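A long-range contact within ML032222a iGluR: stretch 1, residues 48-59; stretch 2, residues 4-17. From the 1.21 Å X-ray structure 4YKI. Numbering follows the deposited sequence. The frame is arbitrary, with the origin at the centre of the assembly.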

# COMPACT_ATOMS: atom_id res chain seq x y z
N ASP B 48 -12.75 7.98 17.69
CA ASP B 48 -11.87 7.06 18.38
C ASP B 48 -10.69 7.78 19.06
O ASP B 48 -10.21 7.32 20.09
CB ASP B 48 -11.37 6.00 17.40
CG ASP B 48 -12.49 5.06 16.92
OD1 ASP B 48 -13.60 5.06 17.49
OD2 ASP B 48 -12.25 4.31 15.95
N LEU B 49 -10.23 8.89 18.49
CA LEU B 49 -9.03 9.57 18.99
C LEU B 49 -9.32 10.84 19.79
O LEU B 49 -8.43 11.39 20.43
CB LEU B 49 -8.09 9.89 17.84
CG LEU B 49 -7.43 8.65 17.22
CD1 LEU B 49 -6.75 8.94 15.90
CD2 LEU B 49 -6.40 8.06 18.19
N GLY B 50 -10.57 11.30 19.74
CA GLY B 50 -11.03 12.36 20.63
C GLY B 50 -10.73 13.78 20.20
O GLY B 50 -10.72 14.67 21.05
N PHE B 51 -10.51 14.01 18.91
CA PHE B 51 -10.28 15.36 18.41
C PHE B 51 -11.53 15.93 17.76
O PHE B 51 -12.40 15.19 17.33
CB PHE B 51 -9.08 15.43 17.43
CG PHE B 51 -9.22 14.59 16.17
CD1 PHE B 51 -9.88 15.08 15.04
CD2 PHE B 51 -8.66 13.31 16.09
CE1 PHE B 51 -9.97 14.32 13.89
CE2 PHE B 51 -8.77 12.55 14.92
CZ PHE B 51 -9.41 13.06 13.83
N THR B 52 -11.60 17.25 17.71
CA THR B 52 -12.54 17.94 16.83
C THR B 52 -11.79 18.38 15.59
O THR B 52 -10.56 18.34 15.55
CB THR B 52 -13.19 19.15 17.50
OG1 THR B 52 -12.18 20.08 17.88
CG2 THR B 52 -13.97 18.73 18.73
N TYR B 53 -12.49 18.78 14.54
CA TYR B 53 -11.81 19.13 13.30
C TYR B 53 -12.63 20.08 12.47
O TYR B 53 -13.83 20.31 12.71
CB TYR B 53 -11.49 17.85 12.48
CG TYR B 53 -12.72 17.07 12.08
CD1 TYR B 53 -13.29 16.16 12.95
CD2 TYR B 53 -13.34 17.30 10.86
CE1 TYR B 53 -14.43 15.48 12.63
CE2 TYR B 53 -14.50 16.61 10.53
CZ TYR B 53 -15.04 15.71 11.43
OH TYR B 53 -16.18 15.01 11.15
N GLU B 54 -11.97 20.66 11.48
CA GLU B 54 -12.60 21.40 10.41
C GLU B 54 -11.81 21.13 9.15
O GLU B 54 -10.65 20.75 9.22
CB GLU B 54 -12.62 22.90 10.71
CG GLU B 54 -11.23 23.54 10.73
CD GLU B 54 -11.27 24.98 11.17
OE1 GLU B 54 -11.08 25.22 12.38
OE2 GLU B 54 -11.49 25.86 10.30
N TYR B 55 -12.42 21.38 8.00
CA TYR B 55 -11.74 21.24 6.73
C TYR B 55 -11.39 22.60 6.15
O TYR B 55 -12.21 23.53 6.20
CB TYR B 55 -12.64 20.47 5.75
CG TYR B 55 -12.94 19.03 6.11
CD1 TYR B 55 -11.97 18.04 5.97
CD2 TYR B 55 -14.19 18.65 6.55
CE1 TYR B 55 -12.25 16.73 6.26
CE2 TYR B 55 -14.48 17.33 6.86
CZ TYR B 55 -13.51 16.38 6.69
OH TYR B 55 -13.78 15.05 6.94
N ILE B 56 -10.20 22.71 5.59
CA ILE B 56 -9.70 23.95 4.98
C ILE B 56 -9.23 23.63 3.57
O ILE B 56 -8.35 22.78 3.36
CB ILE B 56 -8.54 24.56 5.79
CG1 ILE B 56 -9.04 24.89 7.22
CG2 ILE B 56 -7.93 25.81 5.07
CD1 ILE B 56 -8.07 25.64 8.10
N GLN B 57 -9.84 24.30 2.60
CA GLN B 57 -9.44 24.14 1.21
C GLN B 57 -8.42 25.18 0.81
O GLN B 57 -8.51 26.32 1.22
CB GLN B 57 -10.66 24.27 0.31
CG GLN B 57 -11.80 23.36 0.66
CD GLN B 57 -12.81 23.30 -0.45
OE1 GLN B 57 -12.51 22.87 -1.56
NE2 GLN B 57 -14.03 23.75 -0.15
N PRO B 58 -7.45 24.82 -0.02
CA PRO B 58 -6.52 25.84 -0.52
C PRO B 58 -7.23 26.78 -1.47
O PRO B 58 -8.05 26.34 -2.28
CB PRO B 58 -5.46 25.03 -1.26
CG PRO B 58 -6.21 23.84 -1.75
CD PRO B 58 -7.20 23.51 -0.65
N ASP B 59 -6.92 28.06 -1.38
CA ASP B 59 -7.52 29.03 -2.27
C ASP B 59 -7.27 28.70 -3.75
O ASP B 59 -8.11 28.96 -4.61
CB ASP B 59 -6.97 30.43 -1.94
CG ASP B 59 -7.31 30.87 -0.53
OD1 ASP B 59 -8.41 30.52 -0.05
OD2 ASP B 59 -6.50 31.61 0.10
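Stretch 2 (4-17) NLIGRHLRLGSVEE

The most distinctive feature of this contact is a histidine held by both ring nitrogens across two parallel strands. The CA-to-CB bond of His-9 (chi1 t) points to the sheet face shared with Thr-52 and Glu-54, and the end of its side chain comes nearer to stretch 1, where its ND1 lies 2.8 Å from Thr-52 OG1 in a hydrogen bond whose donor may be either atom, and its NE2 donates to Glu-54 OE1, also at 2.8 Å. Both partner atoms, Thr-52 OG1 and Glu-54 OE1, lie at the edge of the ring, near its plane. Thr-52 and Glu-54 can share one imidazole because alternate residues of a strand project from the same face of the sheet.

Stretch 2 begins as a loop, passes through a type II turn from Leu-5 to Arg-8, and then extends as strand 9-13, running parallel to strand 52-56. The N-to-C directions differ by 21° (signed crossing angle -21°), and the axes approach to 4.5 Å. The register pairs Thr-52 with His-9, Tyr-53 with Leu-10, Glu-54 with Arg-11, Tyr-55 with Leu-12 and Ile-56 with Gly-13. As is usual for parallel strands, the hydrogen bonds go from one residue to the two flanking its partner: Thr-52 N donates to Arg-8 O (2.9 Å) and Leu-10 N to Thr-52 O (2.9 Å); Glu-54 N then donates to Leu-10 O (3.0 Å) and Leu-12 N to Glu-54 O (2.8 Å). Ile-56 N to Leu-12 O (2.8 Å) continues the ladder, which ends in a weak bond from Ser-14 N to Ile-56 O (3.3 Å).

Before the strands, the turn settles against the end of the preceding helix. Gly-50 leaves helical geometry with positive phi, and its O accepts a hydrogen bond from Gly-7 N at 2.9 Å. Gly-7 also has positive phi, and its backbone angles by themselves call for glycine. A water joins the segments here, donating to Leu-49 O (2.9 Å) and accepting from Leu-5 N (3.0 Å).

Apolar packing accompanies the ladder. Leu-10 CD1 sits over one face of the Phe-51 ring, 3.7 Å from its centroid and 8° off the normal, a CH-pi contact; Leu-5 CD1 approaches Phe-51 CD2 at 4.0 Å and Leu-49 CD1 at 3.9 Å. On the sheet face that carries Leu-10, Leu-12 touches two tyrosines, with its CD1 3.8 Å from Tyr-53 CB and its CB 3.8 Å from Tyr-55 CD1. Beyond the strands, Pro-58 CD rests 3.7 Å from Val-15 CG1.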

# COMPACT_ATOMS: atom_id res chain seq x y z
N ASN B 4 -1.03 13.29 22.62
CA ASN B 4 -2.02 12.54 21.85
C ASN B 4 -3.03 13.52 21.29
O ASN B 4 -2.82 14.73 21.37
CB ASN B 4 -2.70 11.44 22.70
CG ASN B 4 -3.42 11.99 23.92
OD1 ASN B 4 -4.21 12.92 23.83
ND2 ASN B 4 -3.14 11.39 25.07
N LEU B 5 -4.11 13.01 20.72
CA LEU B 5 -5.09 13.84 20.02
C LEU B 5 -6.31 14.21 20.86
O LEU B 5 -7.18 14.96 20.39
CB LEU B 5 -5.52 13.12 18.75
CG LEU B 5 -4.56 13.28 17.57
CD1 LEU B 5 -4.79 12.24 16.50
CD2 LEU B 5 -4.67 14.67 16.97
N ILE B 6 -6.39 13.74 22.09
CA ILE B 6 -7.59 14.00 22.88
C ILE B 6 -7.73 15.50 23.18
O ILE B 6 -6.84 16.14 23.75
CB ILE B 6 -7.59 13.19 24.18
CG1 ILE B 6 -7.52 11.69 23.87
CG2 ILE B 6 -8.86 13.48 24.97
CD1 ILE B 6 -7.28 10.81 25.09
N GLY B 7 -8.86 16.07 22.77
CA GLY B 7 -9.13 17.49 22.97
C GLY B 7 -8.51 18.42 21.92
O GLY B 7 -8.81 19.61 21.91
N ARG B 8 -7.66 17.91 21.04
CA ARG B 8 -7.08 18.73 19.99
C ARG B 8 -8.14 19.13 18.97
O ARG B 8 -9.14 18.44 18.81
CB ARG B 8 -5.94 17.98 19.29
CG ARG B 8 -4.79 17.58 20.22
CD ARG B 8 -3.92 18.73 20.67
NE ARG B 8 -2.90 18.22 21.59
CZ ARG B 8 -1.83 18.89 21.98
NH1 ARG B 8 -1.60 20.11 21.54
NH2 ARG B 8 -0.98 18.32 22.81
N HIS B 9 -7.89 20.24 18.29
CA HIS B 9 -8.71 20.67 17.17
C HIS B 9 -7.84 20.67 15.92
O HIS B 9 -6.95 21.50 15.79
CB HIS B 9 -9.28 22.07 17.38
CG HIS B 9 -10.17 22.52 16.25
ND1 HIS B 9 -11.42 21.98 16.04
CD2 HIS B 9 -9.95 23.39 15.24
CE1 HIS B 9 -11.94 22.53 14.96
NE2 HIS B 9 -11.07 23.38 14.45
N LEU B 10 -8.09 19.72 15.03
CA LEU B 10 -7.32 19.57 13.82
C LEU B 10 -7.91 20.37 12.66
O LEU B 10 -9.11 20.36 12.44
CB LEU B 10 -7.20 18.10 13.42
CG LEU B 10 -6.51 17.14 14.39
CD1 LEU B 10 -6.36 15.75 13.76
CD2 LEU B 10 -5.15 17.69 14.85
N ARG B 11 -7.04 21.03 11.91
CA ARG B 11 -7.38 21.65 10.65
C ARG B 11 -6.96 20.68 9.56
O ARG B 11 -5.78 20.32 9.48
CB ARG B 11 -6.67 23.00 10.51
CG ARG B 11 -7.05 24.07 11.56
CD ARG B 11 -6.24 24.03 12.89
NE ARG B 11 -4.85 23.78 12.60
CZ ARG B 11 -3.97 24.65 12.14
NH1 ARG B 11 -4.27 25.94 12.05
NH2 ARG B 11 -2.77 24.21 11.78
N LEU B 12 -7.92 20.24 8.77
CA LEU B 12 -7.69 19.18 7.78
C LEU B 12 -7.77 19.73 6.38
O LEU B 12 -8.80 20.29 5.99
CB LEU B 12 -8.71 18.05 7.96
CG LEU B 12 -8.72 17.41 9.35
CD1 LEU B 12 -9.83 16.35 9.40
CD2 LEU B 12 -7.37 16.81 9.70
N GLY B 13 -6.70 19.60 5.60
CA GLY B 13 -6.73 20.02 4.22
C GLY B 13 -7.54 19.05 3.38
O GLY B 13 -7.34 17.83 3.49
N SER B 14 -8.39 19.57 2.52
CA SER B 14 -9.14 18.74 1.61
C SER B 14 -9.73 19.58 0.48
O SER B 14 -9.72 20.82 0.55
CB SER B 14 -10.27 17.97 2.34
OG SER B 14 -10.65 16.81 1.61
N VAL B 15 -10.20 18.88 -0.54
CA VAL B 15 -10.97 19.46 -1.64
C VAL B 15 -11.96 18.40 -2.10
O VAL B 15 -11.80 17.23 -1.80
CB VAL B 15 -10.09 19.87 -2.85
CG1 VAL B 15 -9.15 20.97 -2.51
CG2 VAL B 15 -9.34 18.68 -3.46
N GLU B 16 -12.96 18.79 -2.88
CA GLU B 16 -13.82 17.80 -3.50
C GLU B 16 -13.02 16.95 -4.49
O GLU B 16 -12.26 17.47 -5.28
CB GLU B 16 -15.00 18.43 -4.22
CG GLU B 16 -15.88 17.45 -4.97
CD GLU B 16 -17.22 18.07 -5.28
OE1 GLU B 16 -17.29 18.93 -6.18
OE2 GLU B 16 -18.18 17.79 -4.56
N GLU B 17 -13.21 15.63 -4.40
CA GLU B 17 -12.68 14.65 -5.35
C GLU B 17 -13.51 13.38 -5.18
O GLU B 17 -13.24 12.56 -4.31
CB GLU B 17 -11.20 14.35 -5.10
CG GLU B 17 -10.65 13.28 -6.04
CD GLU B 17 -9.39 13.66 -6.77
OE1 GLU B 17 -9.35 14.75 -7.37
OE2 GLU B 17 -8.42 12.86 -6.77
O HOH W 1 -5.72 10.47 20.83
O HOH W 2 -11.24 20.26 20.47
O HOH W 3 -13.48 21.56 -3.64